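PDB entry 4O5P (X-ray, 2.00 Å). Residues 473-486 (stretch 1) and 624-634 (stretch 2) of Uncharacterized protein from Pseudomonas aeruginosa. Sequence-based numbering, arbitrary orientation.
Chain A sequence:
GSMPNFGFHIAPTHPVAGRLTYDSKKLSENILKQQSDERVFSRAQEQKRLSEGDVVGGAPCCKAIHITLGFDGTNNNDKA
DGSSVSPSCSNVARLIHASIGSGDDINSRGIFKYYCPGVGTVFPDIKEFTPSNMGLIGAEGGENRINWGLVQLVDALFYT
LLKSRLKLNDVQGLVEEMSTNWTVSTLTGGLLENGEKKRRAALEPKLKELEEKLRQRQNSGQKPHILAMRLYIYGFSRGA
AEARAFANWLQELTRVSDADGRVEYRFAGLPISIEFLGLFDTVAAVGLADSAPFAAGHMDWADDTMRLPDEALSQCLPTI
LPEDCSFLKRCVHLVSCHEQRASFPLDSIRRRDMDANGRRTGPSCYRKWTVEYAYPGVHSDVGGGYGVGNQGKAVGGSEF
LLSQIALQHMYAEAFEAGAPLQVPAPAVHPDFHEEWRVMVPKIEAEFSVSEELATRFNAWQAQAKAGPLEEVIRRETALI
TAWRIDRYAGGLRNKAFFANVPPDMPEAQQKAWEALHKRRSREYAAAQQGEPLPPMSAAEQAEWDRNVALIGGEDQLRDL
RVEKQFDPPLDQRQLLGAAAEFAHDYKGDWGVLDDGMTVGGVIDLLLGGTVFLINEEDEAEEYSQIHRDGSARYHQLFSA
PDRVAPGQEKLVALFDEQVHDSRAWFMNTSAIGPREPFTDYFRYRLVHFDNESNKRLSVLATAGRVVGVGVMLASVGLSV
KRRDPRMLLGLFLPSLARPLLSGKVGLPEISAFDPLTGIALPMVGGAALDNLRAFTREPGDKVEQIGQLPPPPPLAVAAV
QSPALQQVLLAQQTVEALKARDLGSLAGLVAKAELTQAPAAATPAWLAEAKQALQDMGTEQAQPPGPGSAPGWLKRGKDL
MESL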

# COMPACT_ATOMS: atom_id res chain seq x y z
N ILE A 473 -11.55 6.20 -14.33
CA ILE A 473 -11.38 4.76 -14.19
C ILE A 473 -12.22 3.99 -15.22
O ILE A 473 -11.74 3.02 -15.82
N ARG A 474 -13.47 4.41 -15.42
CA ARG A 474 -14.32 3.78 -16.42
C ARG A 474 -13.63 3.81 -17.78
O ARG A 474 -13.47 2.77 -18.45
N ARG A 475 -13.19 5.00 -18.18
CA ARG A 475 -12.62 5.17 -19.51
C ARG A 475 -11.24 4.51 -19.69
O ARG A 475 -10.98 3.89 -20.72
N GLU A 476 -10.37 4.60 -18.68
CA GLU A 476 -9.05 3.97 -18.75
C GLU A 476 -9.15 2.44 -18.70
O GLU A 476 -8.34 1.73 -19.33
N THR A 477 -10.16 1.95 -18.00
CA THR A 477 -10.38 0.50 -17.93
C THR A 477 -10.77 0.08 -19.33
O THR A 477 -10.28 -0.94 -19.82
N ALA A 478 -11.62 0.89 -19.96
CA ALA A 478 -12.04 0.64 -21.34
C ALA A 478 -10.85 0.63 -22.30
O ALA A 478 -10.81 -0.18 -23.22
N LEU A 479 -9.91 1.55 -22.11
CA LEU A 479 -8.73 1.63 -22.99
C LEU A 479 -7.84 0.39 -22.89
O LEU A 479 -7.47 -0.22 -23.91
N ILE A 480 -7.50 -0.00 -21.67
CA ILE A 480 -6.65 -1.18 -21.55
C ILE A 480 -7.41 -2.46 -21.97
O ILE A 480 -6.81 -3.39 -22.52
N THR A 481 -8.72 -2.49 -21.75
CA THR A 481 -9.55 -3.58 -22.28
C THR A 481 -9.42 -3.64 -23.81
O THR A 481 -9.17 -4.70 -24.38
N ALA A 482 -9.59 -2.48 -24.46
CA ALA A 482 -9.43 -2.38 -25.91
C ALA A 482 -8.08 -2.93 -26.37
O ALA A 482 -8.02 -3.67 -27.34
N TRP A 483 -7.01 -2.58 -25.66
CA TRP A 483 -5.69 -3.12 -25.98
C TRP A 483 -5.60 -4.64 -25.81
O TRP A 483 -4.97 -5.33 -26.62
N ARG A 484 -6.22 -5.16 -24.75
CA ARG A 484 -6.26 -6.61 -24.53
C ARG A 484 -7.07 -7.34 -25.59
O ARG A 484 -6.75 -8.48 -25.91
N ILE A 485 -8.11 -6.72 -26.14
CA ILE A 485 -8.91 -7.42 -27.17
C ILE A 485 -7.99 -7.84 -28.34
O ILE A 485 -8.15 -8.92 -28.92
N ASP A 486 -7.02 -6.99 -28.67
CA ASP A 486 -6.06 -7.37 -29.69
C ASP A 486 -4.91 -8.23 -29.16
O ASP A 486 -4.70 -9.32 -29.65
N SER A 624 -20.68 -5.74 -18.43
CA SER A 624 -21.23 -5.28 -19.69
C SER A 624 -20.72 -3.91 -20.15
O SER A 624 -20.43 -3.72 -21.33
N GLN A 625 -20.60 -2.97 -19.23
CA GLN A 625 -20.07 -1.65 -19.60
C GLN A 625 -18.62 -1.78 -20.08
O GLN A 625 -18.22 -1.17 -21.07
N ILE A 626 -17.82 -2.59 -19.38
CA ILE A 626 -16.43 -2.77 -19.76
C ILE A 626 -16.34 -3.43 -21.14
O ILE A 626 -15.57 -3.01 -21.99
N HIS A 627 -17.16 -4.46 -21.36
CA HIS A 627 -17.17 -5.15 -22.64
C HIS A 627 -17.53 -4.19 -23.77
O HIS A 627 -16.82 -4.12 -24.78
N ARG A 628 -18.61 -3.44 -23.60
CA ARG A 628 -19.05 -2.46 -24.61
C ARG A 628 -18.09 -1.29 -24.88
O ARG A 628 -17.72 -1.05 -26.05
N ASP A 629 -17.72 -0.54 -23.83
CA ASP A 629 -16.74 0.55 -23.94
C ASP A 629 -15.44 0.03 -24.55
O ASP A 629 -14.88 0.62 -25.49
N GLY A 630 -14.92 -1.07 -23.99
CA GLY A 630 -13.74 -1.72 -24.51
C GLY A 630 -13.77 -2.03 -26.00
O GLY A 630 -12.84 -1.68 -26.74
N SER A 631 -14.83 -2.69 -26.45
CA SER A 631 -14.96 -3.02 -27.87
C SER A 631 -15.00 -1.75 -28.76
O SER A 631 -14.28 -1.65 -29.81
N ALA A 632 -15.80 -0.80 -28.36
CA ALA A 632 -15.89 0.48 -29.07
C ALA A 632 -14.54 1.16 -29.20
O ALA A 632 -14.14 1.49 -30.27
N ARG A 633 -13.81 1.26 -28.10
CA ARG A 633 -12.44 1.77 -28.12
C ARG A 633 -11.48 0.95 -28.96
O ARG A 633 -10.69 1.49 -29.63
N TYR A 634 -11.59 -0.35 -28.93
CA TYR A 634 -10.84 -1.20 -29.81
C TYR A 634 -10.89 -0.71 -31.23
O TYR A 634 -9.90 -0.71 -31.85

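Two helices cross at -64°, their axes 7.4 Å apart at closest approach. Small residues line the close approach. A478 and G630 lie with their CA atoms 4.3 Å apart, and G630 CA makes a CA-H...O contact of 3.6 Å to A478 O. G630 has no side chain; an ideal CB there would lie 2.5 Å from T481 CG2, a clash. A478 CB meets D629 CB at 3.4 Å, and A482 CB sits 3.3 Å from Y634 N.

R474 starts sideways but is extended, with chi1 to chi3 all t, so its guanidinium reaches stretch 2. There it forms a two-pronged salt bridge with D629, which points toward stretch 1 with chi1 m. R474 NE donates to D629 OD2 at 2.8 Å, and R474 NH2 donates to D629 OD1 at 3.1 Å. A water bridges the two residues, donating to R474 O (2.7 Å) and to D629 OD2 (2.8 Å).

R633 is the knob of the contact, set among R475, A478, L479 and A482. Its chi1 is t and chi2 is p, and the guanidinium ends beside L479 and R475. L479 CD1 lies over one face of its guanidinium, 3.7 Å from R633 CZ. R475 NH2 approaches R633 NH1 to 3.2 Å; these are two donors of like charge, not hydrogen-bonded. A second water accepts from R633 NH1 (3.1 Å) and donates to R475 O (3.2 Å).

T477 and T481 both take chi1 m. This lets T477 OG1 donate to I473 O (2.6 Å) and T481 OG1 to T477 O (2.8 Å).

Y634 points in with chi1 t. I485 has chi1 m, with CG2 in an off-centre CH-pi contact, 4.2 Å from the Y634 ring centroid; chi2 is t, and I485 CD1 lies 3.7 Å from G630 O. D486 CB lies at the ring edge, 3.9 Å from Y634 CE1.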

# COMPACT_ATOMS: atom_id res chain seq x y z
CB ILE A 473 -11.66 4.28 -12.75
CG1 ILE A 473 -10.57 4.78 -11.82
CG2 ILE A 473 -11.77 2.74 -12.66
CD1 ILE A 473 -10.72 4.31 -10.41
CB ARG A 474 -15.69 4.48 -16.51
CG ARG A 474 -16.54 4.02 -17.70
CD ARG A 474 -17.87 4.76 -17.90
NE ARG A 474 -18.60 4.12 -19.00
CZ ARG A 474 -19.73 4.59 -19.55
NH1 ARG A 474 -20.29 5.71 -19.12
NH2 ARG A 474 -20.29 3.92 -20.55
CB ARG A 475 -12.60 6.67 -19.91
CG ARG A 475 -12.22 6.91 -21.38
CD ARG A 475 -12.38 8.38 -21.80
NE ARG A 475 -12.11 8.56 -23.23
CZ ARG A 475 -10.89 8.76 -23.74
NH1 ARG A 475 -9.84 8.81 -22.93
NH2 ARG A 475 -10.71 8.92 -25.05
CB GLU A 476 -8.13 4.52 -17.65
CG GLU A 476 -7.73 5.96 -17.93
CD GLU A 476 -6.97 6.07 -19.24
OE1 GLU A 476 -6.17 5.14 -19.56
OE2 GLU A 476 -7.15 7.10 -19.94
CB THR A 477 -11.49 0.10 -16.97
OG1 THR A 477 -11.13 0.52 -15.64
CG2 THR A 477 -11.64 -1.45 -16.94
CB ALA A 478 -13.08 1.65 -21.78
CB LEU A 479 -7.94 2.91 -22.71
CG LEU A 479 -6.60 3.13 -23.42
CD1 LEU A 479 -6.75 3.00 -24.94
CD2 LEU A 479 -6.03 4.51 -23.04
CB ILE A 480 -6.00 -1.29 -20.16
CG1 ILE A 480 -4.86 -2.31 -20.18
CG2 ILE A 480 -7.02 -1.64 -19.11
CD1 ILE A 480 -3.99 -2.35 -18.90
CB THR A 481 -11.03 -3.41 -21.91
OG1 THR A 481 -11.20 -3.51 -20.49
CG2 THR A 481 -11.89 -4.49 -22.60
CB ALA A 482 -9.61 -0.94 -26.38
CB TRP A 483 -4.62 -2.45 -25.12
CG TRP A 483 -3.22 -2.99 -25.30
CD1 TRP A 483 -2.28 -2.54 -26.18
CD2 TRP A 483 -2.60 -4.04 -24.54
NE1 TRP A 483 -1.10 -3.25 -26.02
CE2 TRP A 483 -1.28 -4.18 -25.03
CE3 TRP A 483 -3.04 -4.88 -23.52
CZ2 TRP A 483 -0.39 -5.13 -24.52
CZ3 TRP A 483 -2.16 -5.82 -23.00
CH2 TRP A 483 -0.85 -5.93 -23.50
CB ARG A 484 -6.83 -6.96 -23.14
CG ARG A 484 -5.95 -6.57 -21.98
CD ARG A 484 -6.73 -6.65 -20.65
NE ARG A 484 -5.88 -6.09 -19.60
CZ ARG A 484 -6.35 -5.45 -18.54
NH1 ARG A 484 -7.66 -5.31 -18.37
NH2 ARG A 484 -5.51 -4.96 -17.65
CB ILE A 485 -10.10 -6.58 -27.67
CG1 ILE A 485 -11.15 -6.41 -26.56
CG2 ILE A 485 -10.76 -7.23 -28.89
CD1 ILE A 485 -12.16 -5.30 -26.87
CB ASP A 486 -5.53 -6.17 -30.47
CG ASP A 486 -4.65 -6.58 -31.63
OD1 ASP A 486 -3.42 -6.71 -31.42
OD2 ASP A 486 -5.19 -6.79 -32.74
CB SER A 624 -22.77 -5.32 -19.67
OG SER A 624 -23.22 -6.67 -19.57
CB GLN A 625 -20.19 -0.69 -18.42
CG GLN A 625 -19.92 0.78 -18.77
CD GLN A 625 -20.29 1.70 -17.62
OE1 GLN A 625 -21.45 2.08 -17.46
NE2 GLN A 625 -19.31 2.02 -16.79
CB ILE A 626 -15.66 -3.58 -18.71
CG1 ILE A 626 -15.45 -2.73 -17.45
CG2 ILE A 626 -14.28 -4.01 -19.23
CD1 ILE A 626 -14.96 -3.53 -16.24
CB HIS A 627 -18.14 -6.32 -22.57
CG HIS A 627 -17.86 -7.40 -23.56
ND1 HIS A 627 -18.20 -7.29 -24.90
CD2 HIS A 627 -17.31 -8.62 -23.41
CE1 HIS A 627 -17.85 -8.40 -25.52
NE2 HIS A 627 -17.31 -9.23 -24.65
CB ARG A 628 -20.44 -1.92 -24.25
CG ARG A 628 -21.48 -3.00 -24.12
CD ARG A 628 -22.88 -2.42 -24.04
NE ARG A 628 -23.70 -3.05 -23.01
CZ ARG A 628 -24.23 -4.26 -23.11
NH1 ARG A 628 -24.02 -4.99 -24.20
NH2 ARG A 628 -24.97 -4.76 -22.13
CB ASP A 629 -16.35 1.16 -22.57
CG ASP A 629 -17.51 1.83 -21.82
OD1 ASP A 629 -18.64 2.00 -22.36
OD2 ASP A 629 -17.28 2.21 -20.65
CB SER A 631 -16.22 -3.86 -28.07
OG SER A 631 -16.14 -5.05 -27.30
CB ALA A 632 -16.95 1.40 -28.46
CB ARG A 633 -11.87 2.03 -26.75
CG ARG A 633 -10.52 2.69 -26.79
CD ARG A 633 -10.66 4.19 -26.92
NE ARG A 633 -9.42 4.92 -27.04
CZ ARG A 633 -8.89 5.73 -26.14
NH1 ARG A 633 -9.45 5.94 -24.98
NH2 ARG A 633 -7.76 6.33 -26.44
CB TYR A 634 -11.33 -2.65 -29.81
CG TYR A 634 -10.73 -3.53 -30.90
CD1 TYR A 634 -9.54 -4.15 -30.74
CD2 TYR A 634 -11.37 -3.68 -32.09
CE1 TYR A 634 -9.03 -4.98 -31.69
CE2 TYR A 634 -10.86 -4.48 -33.07
CZ TYR A 634 -9.68 -5.12 -32.88
OH TYR A 634 -9.22 -5.89 -33.84
O HOH W 1 -15.42 0.91 -18.98
O HOH W 2 -11.67 4.18 -23.83